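Polyprenyl synthetase (Nonlabens dokdonensis, PDB 6KD7) probably acts as a magnesium-dependent prenyltransferase that builds geranylgeranyl pyrophosphate by chain elongation of isoprenoid diphosphates. Local coordinates at residues H32-L37 against D108-M113; L138-G143 against T169-G174; L212-D217 against V276-S281; K297-I302 against F318-M323. All blocks are in the same frame, centred on the assembly; numbering follows the deposited sequence.

An all-helical prenyltransferase fold is held together by many small helix-to-helix contacts, and these four sample it one after another along the sequence, without nesting. Interactions 1 and 2, with centres 18 Å apart, lie where the second subunit also packs, and they use the successive helices 100-116 and 123-150. Helices 158-183 and 188-215 lead on to interaction 3, about 27 Å from interaction 2 between centres. Interaction 4 follows through helices 264-281 and 283-303, its centre 24 Å from that of interaction 3. The centres of interactions 1 and 3 stand about 35 Å apart, on opposite sides of the chain's centre, so the bundle is tied at separate points from dimer side to C-terminal hairpin.

Interaction 1: residues H32-L37 against D108-M113; sequences HYILDL and DAMLIM
Met-110 reaches across from helix 100-116 to the last turn of helix 25-35, where its methyl group meets Ile-34 and Leu-35, a compact example of how a flexible thioether spans the space between two helices. The tight part is the end of the methionine against one branch of the isoleucine: CE of Met-110 sits 3.9 Å from CG2 of Ile-34, and Met-110 SD is 4.0 Å from the same CG2, so that methyl faces both the sulfur and its terminal carbon. The methionine chain runs straight through CG and SD (chi2 180°) and bends only at its last bond (chi3 69°), which turns CE along the helix 25-35 surface toward Leu-35. There the fit is looser, with CD2 of Leu-35 4.4 Å from Met-110 CE.

Nearby the chain runs out of the helix into a loop, and Asp-36 turns to solvent without joining the contact. Ile-34 and Leu-35 both also rest on Asn-73 of helix 58-82, the helix that carries His-72 and Leu-76 of the pyrophosphate pocket. Another side of helix 100-116 belongs to the dimer, where Leu-111 packs on Leu-111 of the second subunit. Because only methyl groups and a weakly polar sulfur meet across this buried contact, the attraction is hydrophobic and dispersive, set by shape and demanding no polar partner.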
loop_
_atom_site.group_PDB
_atom_site.type_symbol
_atom_site.label_atom_id
_atom_site.label_comp_id
_atom_site.label_asym_id
_atom_site.label_seq_id
_atom_site.Cartn_x
_atom_site.Cartn_y
_atom_site.Cartn_z
ATOM N N HIS A 32 -0.469 9.101 31.680
ATOM C CA HIS A 32 -0.476 8.122 32.809
ATOM C C HIS A 32 0.131 6.776 32.353
ATOM O O HIS A 32 0.958 6.182 33.083
ATOM C CB HIS A 32 -1.883 7.996 33.378
ATOM C CG HIS A 32 -2.362 9.294 33.939
ATOM N ND1 HIS A 32 -3.438 10.000 33.387
ATOM C CD2 HIS A 32 -1.867 10.078 34.911
ATOM C CE1 HIS A 32 -3.595 11.123 34.050
ATOM N NE2 HIS A 32 -2.649 11.196 34.966
ATOM N N TYR A 33 -0.208 6.352 31.132
ATOM C CA TYR A 33 0.299 5.102 30.550
ATOM C C TYR A 33 1.817 5.160 30.467
ATOM O O TYR A 33 2.481 4.252 30.960
ATOM C CB TYR A 33 -0.343 4.856 29.194
ATOM C CG TYR A 33 0.142 3.620 28.479
ATOM C CD1 TYR A 33 -0.441 2.384 28.713
ATOM C CD2 TYR A 33 1.137 3.698 27.528
ATOM C CE1 TYR A 33 -0.038 1.253 28.025
ATOM C CE2 TYR A 33 1.534 2.584 26.814
ATOM C CZ TYR A 33 0.940 1.345 27.054
ATOM O OH TYR A 33 1.369 0.254 26.342
ATOM N N ILE A 34 2.395 6.181 29.838
ATOM C CA ILE A 34 3.863 6.140 29.619
ATOM C C ILE A 34 4.591 6.301 30.958
ATOM O O ILE A 34 5.703 5.733 31.099
ATOM C CB ILE A 34 4.339 7.140 28.552
ATOM C CG1 ILE A 34 5.773 6.792 28.144
ATOM C CG2 ILE A 34 4.176 8.583 29.026
ATOM C CD1 ILE A 34 6.110 7.246 26.789
ATOM N N LEU A 35 4.020 7.030 31.919
ATOM C CA LEU A 35 4.686 7.230 33.242
ATOM C C LEU A 35 4.579 5.971 34.094
ATOM O O LEU A 35 5.284 5.914 35.062
ATOM C CB LEU A 35 4.066 8.422 33.964
ATOM C CG LEU A 35 4.351 9.767 33.296
ATOM C CD1 LEU A 35 3.585 10.866 33.998
ATOM C CD2 LEU A 35 5.855 10.047 33.274
ATOM N N ASP A 36 3.755 5.002 33.705
ATOM C CA ASP A 36 3.538 3.761 34.463
ATOM C C ASP A 36 4.281 2.583 33.831
ATOM O O ASP A 36 3.899 1.478 34.129
ATOM C CB ASP A 36 2.044 3.470 34.525
ATOM C CG ASP A 36 1.684 2.438 35.579
ATOM O OD1 ASP A 36 2.441 2.285 36.540
ATOM O OD2 ASP A 36 0.658 1.791 35.409
ATOM N N LEU A 37 5.308 2.783 33.027
ATOM C CA LEU A 37 6.007 1.641 32.396
ATOM C C LEU A 37 7.173 1.199 33.276
ATOM O O LEU A 37 7.865 0.260 32.889
ATOM C CB LEU A 37 6.493 2.006 30.999
ATOM C CG LEU A 37 5.392 2.361 29.988
ATOM C CD1 LEU A 37 5.975 2.547 28.598
ATOM C CD2 LEU A 37 4.287 1.326 29.939
ATOM N N ASP A 108 3.495 16.803 23.147
ATOM C CA ASP A 108 3.494 18.282 23.231
ATOM C C ASP A 108 2.945 18.679 24.615
ATOM O O ASP A 108 3.587 19.483 25.268
ATOM C CB ASP A 108 2.679 18.900 22.107
ATOM C CG ASP A 108 3.260 18.750 20.706
ATOM O OD1 ASP A 108 4.468 18.331 20.572
ATOM O OD2 ASP A 108 2.468 19.073 19.722
ATOM N N ALA A 109 1.826 18.101 25.047
ATOM C CA ALA A 109 1.165 18.423 26.329
ATOM C C ALA A 109 2.141 18.077 27.470
ATOM O O ALA A 109 2.256 18.882 28.410
ATOM C CB ALA A 109 -0.155 17.758 26.481
ATOM N N MET A 110 2.930 17.017 27.339
ATOM C CA MET A 110 3.839 16.590 28.426
ATOM C C MET A 110 4.974 17.603 28.528
ATOM O O MET A 110 5.371 17.905 29.673
ATOM C CB MET A 110 4.376 15.166 28.218
ATOM C CG MET A 110 3.283 14.115 28.442
ATOM S SD MET A 110 3.923 12.437 28.192
ATOM C CE MET A 110 4.991 12.375 29.619
ATOM N N LEU A 111 5.554 18.069 27.412
ATOM C CA LEU A 111 6.608 19.114 27.512
ATOM C C LEU A 111 6.095 20.340 28.303
ATOM O O LEU A 111 6.806 20.848 29.205
ATOM C CB LEU A 111 7.115 19.515 26.144
ATOM C CG LEU A 111 8.185 20.602 26.123
ATOM C CD1 LEU A 111 9.358 20.246 27.041
ATOM C CD2 LEU A 111 8.691 20.791 24.689
ATOM N N ILE A 112 4.871 20.733 28.058
ATOM C CA ILE A 112 4.278 21.943 28.678
ATOM C C ILE A 112 4.031 21.637 30.167
ATOM O O ILE A 112 4.307 22.500 30.997
ATOM C CB ILE A 112 2.999 22.359 27.928
ATOM C CG1 ILE A 112 3.273 22.754 26.466
ATOM C CG2 ILE A 112 2.307 23.489 28.647
ATOM C CD1 ILE A 112 1.985 22.680 25.585
ATOM N N MET A 113 3.530 20.449 30.492
ATOM C CA MET A 113 3.278 20.035 31.894
ATOM C C MET A 113 4.600 20.041 32.675
ATOM O O MET A 113 4.602 20.427 33.878
ATOM C CB MET A 113 2.654 18.640 31.916
ATOM C CG MET A 113 1.258 18.623 31.356
ATOM S SD MET A 113 0.698 16.915 31.035
ATOM C CE MET A 113 0.311 16.389 32.698
#

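Interaction 2: residues L138-G143 against T169-G174; sequences LEVCEG and TSVLVG
The carboxylate of Glu-139 is the flat group that meets the other helix, and it does so chiefly through OE1: CG1 of Val-171 lies above the carboxylate plane, 3.6 Å from Glu-139 OE1, while CB of Val-171, also 3.6 Å from OE1, is tilted away from that plane rather than directly over it. OE2 lies farther from the valine. The glutamate chain is extended beyond CG, which lays the carboxylate end against Val-171 and lets the aliphatic base pack as well, Glu-139 CB being 3.9 Å from CG2 of Val-171. That same CG2 meets CG2 of Val-140 at 4.1 Å, the two valines lying alongside, their branches pointing opposite ways. With chi1 at -65°, Val-171 holds CG2 between its backbone N and carbonyl carbon, and this sets one branch against both neighbours on helix 123-150. An alanine at Val-171 is likely to leave a gap beside Val-140 and the shaft of Glu-139, with the glutamate end freer to turn.

Tyr-195 of helix 188-215 touches both Glu-139 and Val-171, closing the contact on a third helix. Helix 158-183 is kinked here: the regular backbone bonding lapses at Leu-172 and Val-173, the latter's N making only a weak bond to Ser-170 O. Leu-172 then packs on Arg-43 and His-72, which line the pyrophosphate pocket, and Glu-142 OE2 is hydrogen-bonded to Tyr-28 OH of the second subunit. The pair belongs to the all-alpha isoprenoid synthase fold, whose helices surround the active-site cavity, and lies between pyrophosphate pocket and subunit interface.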
loop_
_atom_site.group_PDB
_atom_site.type_symbol
_atom_site.label_atom_id
_atom_site.label_comp_id
_atom_site.label_asym_id
_atom_site.label_seq_id
_atom_site.Cartn_x
_atom_site.Cartn_y
_atom_site.Cartn_z
ATOM N N LEU A 138 16.644 21.924 24.171
ATOM C CA LEU A 138 16.925 22.311 22.781
ATOM C C LEU A 138 18.154 21.556 22.360
ATOM O O LEU A 138 18.225 21.173 21.175
ATOM C CB LEU A 138 17.115 23.815 22.645
ATOM C CG LEU A 138 17.331 24.325 21.215
ATOM C CD1 LEU A 138 16.142 23.932 20.325
ATOM C CD2 LEU A 138 17.506 25.851 21.202
ATOM N N GLU A 139 19.059 21.287 23.302
ATOM C CA GLU A 139 20.270 20.506 22.978
ATOM C C GLU A 139 19.860 19.070 22.616
ATOM O O GLU A 139 20.474 18.482 21.720
ATOM C CB GLU A 139 21.222 20.503 24.183
ATOM C CG GLU A 139 22.034 21.784 24.282
ATOM C CD GLU A 139 22.771 21.986 25.603
ATOM O OE1 GLU A 139 22.365 21.392 26.636
ATOM O OE2 GLU A 139 23.713 22.756 25.569
ATOM N N VAL A 140 18.904 18.510 23.354
ATOM C CA VAL A 140 18.403 17.137 23.112
ATOM C C VAL A 140 17.833 17.122 21.670
ATOM O O VAL A 140 18.125 16.170 20.953
ATOM C CB VAL A 140 17.414 16.718 24.211
ATOM C CG1 VAL A 140 16.606 15.464 23.867
ATOM C CG2 VAL A 140 18.159 16.495 25.530
ATOM N N CYS A 141 17.093 18.146 21.244
ATOM C CA CYS A 141 16.574 18.231 19.839
ATOM C C CYS A 141 17.751 18.198 18.845
ATOM O O CYS A 141 17.703 17.434 17.837
ATOM C CB CYS A 141 15.698 19.452 19.613
ATOM S SG CYS A 141 14.173 19.420 20.585
ATOM N N GLU A 142 18.814 18.944 19.119
ATOM C CA GLU A 142 19.978 19.009 18.223
ATOM C C GLU A 142 20.632 17.638 18.183
ATOM O O GLU A 142 21.045 17.213 17.104
ATOM C CB GLU A 142 20.982 20.072 18.650
ATOM C CG GLU A 142 20.403 21.470 18.580
ATOM C CD GLU A 142 21.358 22.586 19.005
ATOM O OE1 GLU A 142 22.493 22.236 19.398
ATOM O OE2 GLU A 142 20.954 23.787 18.930
ATOM N N GLY A 143 20.781 16.987 19.325
ATOM C CA GLY A 143 21.408 15.660 19.329
ATOM C C GLY A 143 20.622 14.665 18.469
ATOM O O GLY A 143 21.259 13.859 17.807
ATOM N N THR A 169 21.937 12.333 24.959
ATOM C CA THR A 169 21.714 11.525 26.182
ATOM C C THR A 169 22.410 12.042 27.450
ATOM O O THR A 169 22.010 11.609 28.492
ATOM C CB THR A 169 22.189 10.088 25.944
ATOM O OG1 THR A 169 23.605 10.120 25.932
ATOM C CG2 THR A 169 21.717 9.497 24.638
ATOM N N SER A 170 23.415 12.901 27.354
ATOM C CA SER A 170 24.189 13.294 28.559
ATOM C C SER A 170 23.795 14.650 29.143
ATOM O O SER A 170 23.739 14.750 30.346
ATOM C CB SER A 170 25.641 13.249 28.264
ATOM O OG SER A 170 26.020 11.957 27.848
ATOM N N VAL A 171 23.519 15.644 28.312
ATOM C CA VAL A 171 23.197 16.997 28.869
ATOM C C VAL A 171 22.035 16.902 29.856
ATOM O O VAL A 171 22.017 17.687 30.789
ATOM C CB VAL A 171 22.953 18.071 27.793
ATOM C CG1 VAL A 171 24.213 18.326 27.006
ATOM C CG2 VAL A 171 21.800 17.727 26.878
ATOM N N LEU A 172 21.073 16.000 29.678
ATOM C CA LEU A 172 19.919 15.917 30.582
ATOM C C LEU A 172 20.353 15.296 31.910
ATOM O O LEU A 172 19.672 15.547 32.897
ATOM C CB LEU A 172 18.786 15.121 29.960
ATOM C CG LEU A 172 17.560 14.887 30.825
ATOM C CD1 LEU A 172 16.840 16.195 31.141
ATOM C CD2 LEU A 172 16.621 13.885 30.149
ATOM N N VAL A 173 21.388 14.480 31.918
ATOM C CA VAL A 173 21.940 13.921 33.181
ATOM C C VAL A 173 22.535 15.075 33.993
ATOM O O VAL A 173 22.147 15.220 35.148
ATOM C CB VAL A 173 22.972 12.832 32.899
ATOM C CG1 VAL A 173 23.488 12.241 34.207
ATOM C CG2 VAL A 173 22.359 11.720 32.053
ATOM N N GLY A 174 23.429 15.840 33.375
ATOM C CA GLY A 174 23.975 17.100 33.890
ATOM C C GLY A 174 22.880 18.004 34.411
ATOM O O GLY A 174 22.974 18.496 35.550
#

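Interaction 3: residues L212-D217 against V276-S281; sequences LDAFGD and VFFEQS
Phe-215 and Ala-214, at the end of helix 188-215, pack against Phe-278 and Glu-279 of helix 264-281, just after the second aspartate-rich motif of the prenyltransferase fold, which Asp-213 closes. In the first shell the phenylalanine leads with its far edge: CZ of Phe-215 is 3.9 Å from CB of Phe-278, which lies near the plane of the Phe-215 ring. Phe-215 has CG anti to its carbonyl carbon (chi1 -69°), which sends CZ to helix 264-281. The chain of Glu-279 passes obliquely beside the same end, its CG 4.1 Å from Phe-215 CZ, with the carboxylate plane turned 49° from the ring. Ala-214 fills the angle between the two aromatic residues. Its CB stands 3.8 Å above the plane of the Phe-215 ring, nearer the ring's margin than its centre, and touches the edge of the Phe-278 ring, 4.3 Å from CD2. A serine in place of Phe-215 would probably leave Phe-278 CB and the aliphatic part of Glu-279 without their hydrophobic partner, opening a gap between the two helices.

Farther out, Leu-237 of helix 236-241 touches Ala-214, Phe-215 and Phe-278 alike, and Tyr-211 meets the Phe-215 ring. A polar tie supplements the apolar contact, for the carbonyl O of Ala-214 accepts a hydrogen bond from NZ of Lys-275, the residue just before 276-281.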
loop_
_atom_site.group_PDB
_atom_site.type_symbol
_atom_site.label_atom_id
_atom_site.label_comp_id
_atom_site.label_asym_id
_atom_site.label_seq_id
_atom_site.Cartn_x
_atom_site.Cartn_y
_atom_site.Cartn_z
ATOM N N LEU A 212 26.637 -2.870 25.196
ATOM C CA LEU A 212 25.693 -3.924 25.615
ATOM C C LEU A 212 24.692 -4.183 24.486
ATOM O O LEU A 212 24.100 -5.264 24.475
ATOM C CB LEU A 212 24.986 -3.529 26.922
ATOM C CG LEU A 212 25.859 -3.552 28.192
ATOM C CD1 LEU A 212 25.056 -3.116 29.411
ATOM C CD2 LEU A 212 26.481 -4.929 28.452
ATOM N N ASP A 213 24.465 -3.227 23.597
ATOM C CA ASP A 213 23.551 -3.463 22.449
ATOM C C ASP A 213 24.091 -4.669 21.649
ATOM O O ASP A 213 23.305 -5.491 21.301
ATOM C CB ASP A 213 23.409 -2.218 21.573
ATOM C CG ASP A 213 22.341 -2.368 20.507
ATOM O OD1 ASP A 213 22.646 -2.910 19.426
ATOM O OD2 ASP A 213 21.213 -2.059 20.816
ATOM N N ALA A 214 25.394 -4.746 21.413
ATOM C CA ALA A 214 26.063 -5.855 20.709
ATOM C C ALA A 214 26.294 -7.046 21.648
ATOM O O ALA A 214 25.987 -8.173 21.236
ATOM C CB ALA A 214 27.368 -5.381 20.151
ATOM N N PHE A 215 26.816 -6.812 22.857
ATOM C CA PHE A 215 27.425 -7.875 23.689
ATOM C C PHE A 215 26.613 -8.175 24.930
ATOM O O PHE A 215 27.082 -8.967 25.709
ATOM C CB PHE A 215 28.828 -7.490 24.115
ATOM C CG PHE A 215 29.754 -7.477 22.945
ATOM C CD1 PHE A 215 30.022 -8.659 22.265
ATOM C CD2 PHE A 215 30.281 -6.292 22.475
ATOM C CE1 PHE A 215 30.832 -8.644 21.144
ATOM C CE2 PHE A 215 31.117 -6.281 21.372
ATOM C CZ PHE A 215 31.393 -7.460 20.712
ATOM N N GLY A 216 25.470 -7.518 25.090
ATOM C CA GLY A 216 24.618 -7.661 26.280
ATOM C C GLY A 216 23.873 -8.977 26.332
ATOM O O GLY A 216 23.808 -9.655 25.315
ATOM N N ASP A 217 23.389 -9.348 27.514
ATOM C CA ASP A 217 22.628 -10.611 27.675
ATOM C C ASP A 217 21.228 -10.429 27.092
ATOM O O ASP A 217 20.549 -9.445 27.438
ATOM C CB ASP A 217 22.595 -11.080 29.129
ATOM C CG ASP A 217 23.946 -11.540 29.648
ATOM O OD1 ASP A 217 24.791 -11.936 28.821
ATOM O OD2 ASP A 217 24.138 -11.498 30.876
ATOM N N VAL A 276 32.064 -10.583 16.014
ATOM C CA VAL A 276 33.447 -11.141 15.988
ATOM C C VAL A 276 34.405 -10.074 15.471
ATOM O O VAL A 276 35.506 -9.957 16.058
ATOM C CB VAL A 276 33.527 -12.452 15.183
ATOM C CG1 VAL A 276 34.975 -12.884 15.004
ATOM C CG2 VAL A 276 32.677 -13.546 15.835
ATOM N N PHE A 277 34.041 -9.316 14.442
ATOM C CA PHE A 277 34.922 -8.224 13.938
ATOM C C PHE A 277 35.142 -7.162 15.024
ATOM O O PHE A 277 36.232 -6.592 15.136
ATOM C CB PHE A 277 34.351 -7.556 12.685
ATOM C CG PHE A 277 34.596 -8.340 11.423
ATOM C CD1 PHE A 277 35.886 -8.694 11.054
ATOM C CD2 PHE A 277 33.541 -8.749 10.620
ATOM C CE1 PHE A 277 36.107 -9.437 9.906
ATOM C CE2 PHE A 277 33.768 -9.486 9.467
ATOM C CZ PHE A 277 35.047 -9.821 9.112
ATOM N N PHE A 278 34.111 -6.875 15.803
ATOM C CA PHE A 278 34.204 -5.879 16.900
ATOM C C PHE A 278 35.315 -6.332 17.870
ATOM O O PHE A 278 36.169 -5.481 18.132
ATOM C CB PHE A 278 32.849 -5.666 17.578
ATOM C CG PHE A 278 31.847 -4.841 16.806
ATOM C CD1 PHE A 278 32.226 -4.042 15.746
ATOM C CD2 PHE A 278 30.522 -4.807 17.215
ATOM C CE1 PHE A 278 31.293 -3.266 15.077
ATOM C CE2 PHE A 278 29.594 -4.015 16.568
ATOM C CZ PHE A 278 29.984 -3.247 15.494
ATOM N N GLU A 279 35.318 -7.604 18.313
ATOM C CA GLU A 279 36.361 -8.179 19.221
ATOM C C GLU A 279 37.700 -8.100 18.492
ATOM O O GLU A 279 38.571 -7.288 18.913
ATOM C CB GLU A 279 36.059 -9.608 19.679
ATOM C CG GLU A 279 34.582 -9.890 19.742
ATOM C CD GLU A 279 34.118 -11.130 20.476
ATOM O OE1 GLU A 279 34.321 -11.179 21.695
ATOM O OE2 GLU A 279 33.485 -12.009 19.830
ATOM N N GLN A 280 37.834 -8.821 17.380
ATOM C CA GLN A 280 39.147 -9.014 16.724
ATOM C C GLN A 280 39.723 -7.662 16.315
ATOM O O GLN A 280 40.918 -7.539 16.356
ATOM C CB GLN A 280 39.052 -9.969 15.533
ATOM C CG GLN A 280 38.697 -11.398 15.930
ATOM C CD GLN A 280 38.617 -12.303 14.720
ATOM O OE1 GLN A 280 38.611 -11.846 13.576
ATOM N NE2 GLN A 280 38.549 -13.602 14.968
ATOM N N SER A 281 38.935 -6.658 15.958
ATOM C CA SER A 281 39.494 -5.366 15.487
ATOM C C SER A 281 40.144 -4.588 16.633
ATOM O O SER A 281 40.907 -3.668 16.328
ATOM C CB SER A 281 38.432 -4.515 14.847
ATOM O OG SER A 281 37.402 -4.225 15.774
#

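Interaction 4: residues K297-I302 against F318-M323; sequences KALKNI and FSLQLM
Helices 283-303 and 309-322 form an antiparallel helical hairpin at the C-terminal end of the bundle, the short axes of 297-302 and 318-322 approaching to 11.0 Å with 164° between their directions. At that spacing, branched side-chain ends do the bridging. Leu-299 works with both methyls: CD1 meets CD2 of Leu-320 at 4.2 Å, the two leucines crossing at about a right angle, while Leu-299 CD2 rests on CB of Ser-319, also at 4.2 Å. CB of Leu-299 does not itself aim at the partner helix. The forked tip is what comes nearer, as it does for Leu-320, so the two leucines meet through their terminal methyls along the more open side of the hairpin.

One turn on, Ile-302 brings its CD1 to the small serine from the buried side. It also touches Tyr-197 of helix 188-215, against which the hairpin packs, and Asn-301 ND2 is hydrogen-bonded to Asn-200 OD1 of that helix. Ser-319 is a polar group set among methyls, yet its hydroxyl is provided for. With OG beside its own backbone N (chi1 -62°), it is hydrogen-bonded to the carbonyl O of Leu-315, a turn back, and to Tyr-197 OH. Against this engaged oxygen lies only a hydrocarbon neighbour from the facing segment, CD1 of Ile-302, 3.7 Å from Ser-319 OG.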
loop_
_atom_site.group_PDB
_atom_site.type_symbol
_atom_site.label_atom_id
_atom_site.label_comp_id
_atom_site.label_asym_id
_atom_site.label_seq_id
_atom_site.Cartn_x
_atom_site.Cartn_y
_atom_site.Cartn_z
ATOM N N LYS A 297 36.743 9.896 34.954
ATOM C CA LYS A 297 36.578 11.366 34.880
ATOM C C LYS A 297 35.430 11.765 35.809
ATOM O O LYS A 297 35.568 12.762 36.506
ATOM C CB LYS A 297 36.243 11.778 33.445
ATOM C CG LYS A 297 37.371 11.629 32.439
ATOM C CD LYS A 297 37.090 12.347 31.148
ATOM C CE LYS A 297 38.257 12.364 30.189
ATOM N NZ LYS A 297 38.163 13.512 29.260
ATOM N N ALA A 298 34.357 10.981 35.818
ATOM C CA ALA A 298 33.187 11.242 36.684
ATOM C C ALA A 298 33.586 11.108 38.157
ATOM O O ALA A 298 33.128 11.917 38.951
ATOM C CB ALA A 298 32.077 10.294 36.337
ATOM N N LEU A 299 34.396 10.102 38.491
ATOM C CA LEU A 299 34.844 9.883 39.894
ATOM C C LEU A 299 35.693 11.070 40.366
ATOM O O LEU A 299 35.458 11.530 41.468
ATOM C CB LEU A 299 35.611 8.564 39.969
ATOM C CG LEU A 299 34.779 7.306 39.745
ATOM C CD1 LEU A 299 35.496 6.087 40.284
ATOM C CD2 LEU A 299 33.413 7.431 40.380
ATOM N N LYS A 300 36.623 11.543 39.542
ATOM C CA LYS A 300 37.415 12.769 39.837
ATOM C C LYS A 300 36.494 13.968 39.993
ATOM O O LYS A 300 36.751 14.780 40.924
ATOM C CB LYS A 300 38.531 13.025 38.823
ATOM C CG LYS A 300 39.587 11.938 38.909
ATOM C CD LYS A 300 40.829 12.096 38.072
ATOM C CE LYS A 300 41.558 10.765 37.950
ATOM N NZ LYS A 300 42.961 10.943 37.503
ATOM N N ASN A 301 35.458 14.104 39.165
ATOM C CA ASN A 301 34.506 15.227 39.351
ATOM C C ASN A 301 33.908 15.101 40.766
ATOM O O ASN A 301 33.668 16.140 41.419
ATOM C CB ASN A 301 33.347 15.276 38.335
ATOM C CG ASN A 301 33.737 15.373 36.868
ATOM O OD1 ASN A 301 34.681 16.041 36.463
ATOM N ND2 ASN A 301 32.975 14.722 36.031
ATOM N N ILE A 302 33.574 13.892 41.213
ATOM C CA ILE A 302 32.910 13.720 42.536
ATOM C C ILE A 302 33.861 14.232 43.637
ATOM O O ILE A 302 33.385 14.955 44.524
ATOM C CB ILE A 302 32.439 12.280 42.790
ATOM C CG1 ILE A 302 31.354 11.866 41.796
ATOM C CG2 ILE A 302 31.932 12.111 44.224
ATOM C CD1 ILE A 302 31.091 10.348 41.774
ATOM N N PHE A 318 27.242 4.828 43.611
ATOM C CA PHE A 318 26.082 4.869 42.688
ATOM C C PHE A 318 26.597 4.841 41.233
ATOM O O PHE A 318 26.091 4.087 40.438
ATOM C CB PHE A 318 25.207 6.069 42.996
ATOM C CG PHE A 318 24.296 6.444 41.866
ATOM C CD1 PHE A 318 24.742 7.280 40.863
ATOM C CD2 PHE A 318 22.996 5.981 41.829
ATOM C CE1 PHE A 318 23.895 7.649 39.842
ATOM C CE2 PHE A 318 22.168 6.318 40.778
ATOM C CZ PHE A 318 22.623 7.151 39.794
ATOM N N SER A 319 27.658 5.578 40.955
ATOM C CA SER A 319 28.295 5.696 39.636
ATOM C C SER A 319 28.849 4.329 39.239
ATOM O O SER A 319 28.662 3.925 38.083
ATOM C CB SER A 319 29.370 6.742 39.635
ATOM O OG SER A 319 28.822 8.012 39.924
ATOM N N LEU A 320 29.537 3.654 40.149
ATOM C CA LEU A 320 30.095 2.318 39.843
ATOM C C LEU A 320 28.930 1.322 39.659
ATOM O O LEU A 320 28.922 0.680 38.645
ATOM C CB LEU A 320 31.102 1.924 40.921
ATOM C CG LEU A 320 32.372 2.786 40.990
ATOM C CD1 LEU A 320 33.160 2.479 42.257
ATOM C CD2 LEU A 320 33.259 2.604 39.780
ATOM N N GLN A 321 27.919 1.347 40.508
ATOM C CA GLN A 321 26.796 0.399 40.328
ATOM C C GLN A 321 26.116 0.636 38.970
ATOM O O GLN A 321 25.780 -0.346 38.323
ATOM C CB GLN A 321 25.804 0.569 41.473
ATOM C CG GLN A 321 24.620 -0.377 41.393
ATOM C CD GLN A 321 23.442 0.084 42.216
ATOM O OE1 GLN A 321 23.533 0.253 43.429
ATOM N NE2 GLN A 321 22.313 0.288 41.554
ATOM N N LEU A 322 25.968 1.893 38.546
ATOM C CA LEU A 322 25.234 2.249 37.300
ATOM C C LEU A 322 25.969 1.612 36.121
ATOM O O LEU A 322 25.296 1.093 35.239
ATOM C CB LEU A 322 25.182 3.772 37.124
ATOM C CG LEU A 322 24.377 4.274 35.924
ATOM C CD1 LEU A 322 22.895 3.963 36.075
ATOM C CD2 LEU A 322 24.594 5.763 35.714
ATOM N N MET A 323 27.296 1.567 36.191
ATOM C CA MET A 323 28.187 1.094 35.100
ATOM C C MET A 323 28.433 -0.414 35.219
ATOM O O MET A 323 29.399 -0.895 34.643
ATOM C CB MET A 323 29.519 1.840 35.164
ATOM C CG MET A 323 29.790 2.720 33.965
ATOM S SD MET A 323 28.406 3.725 33.436
ATOM C CE MET A 323 28.465 5.048 34.635
#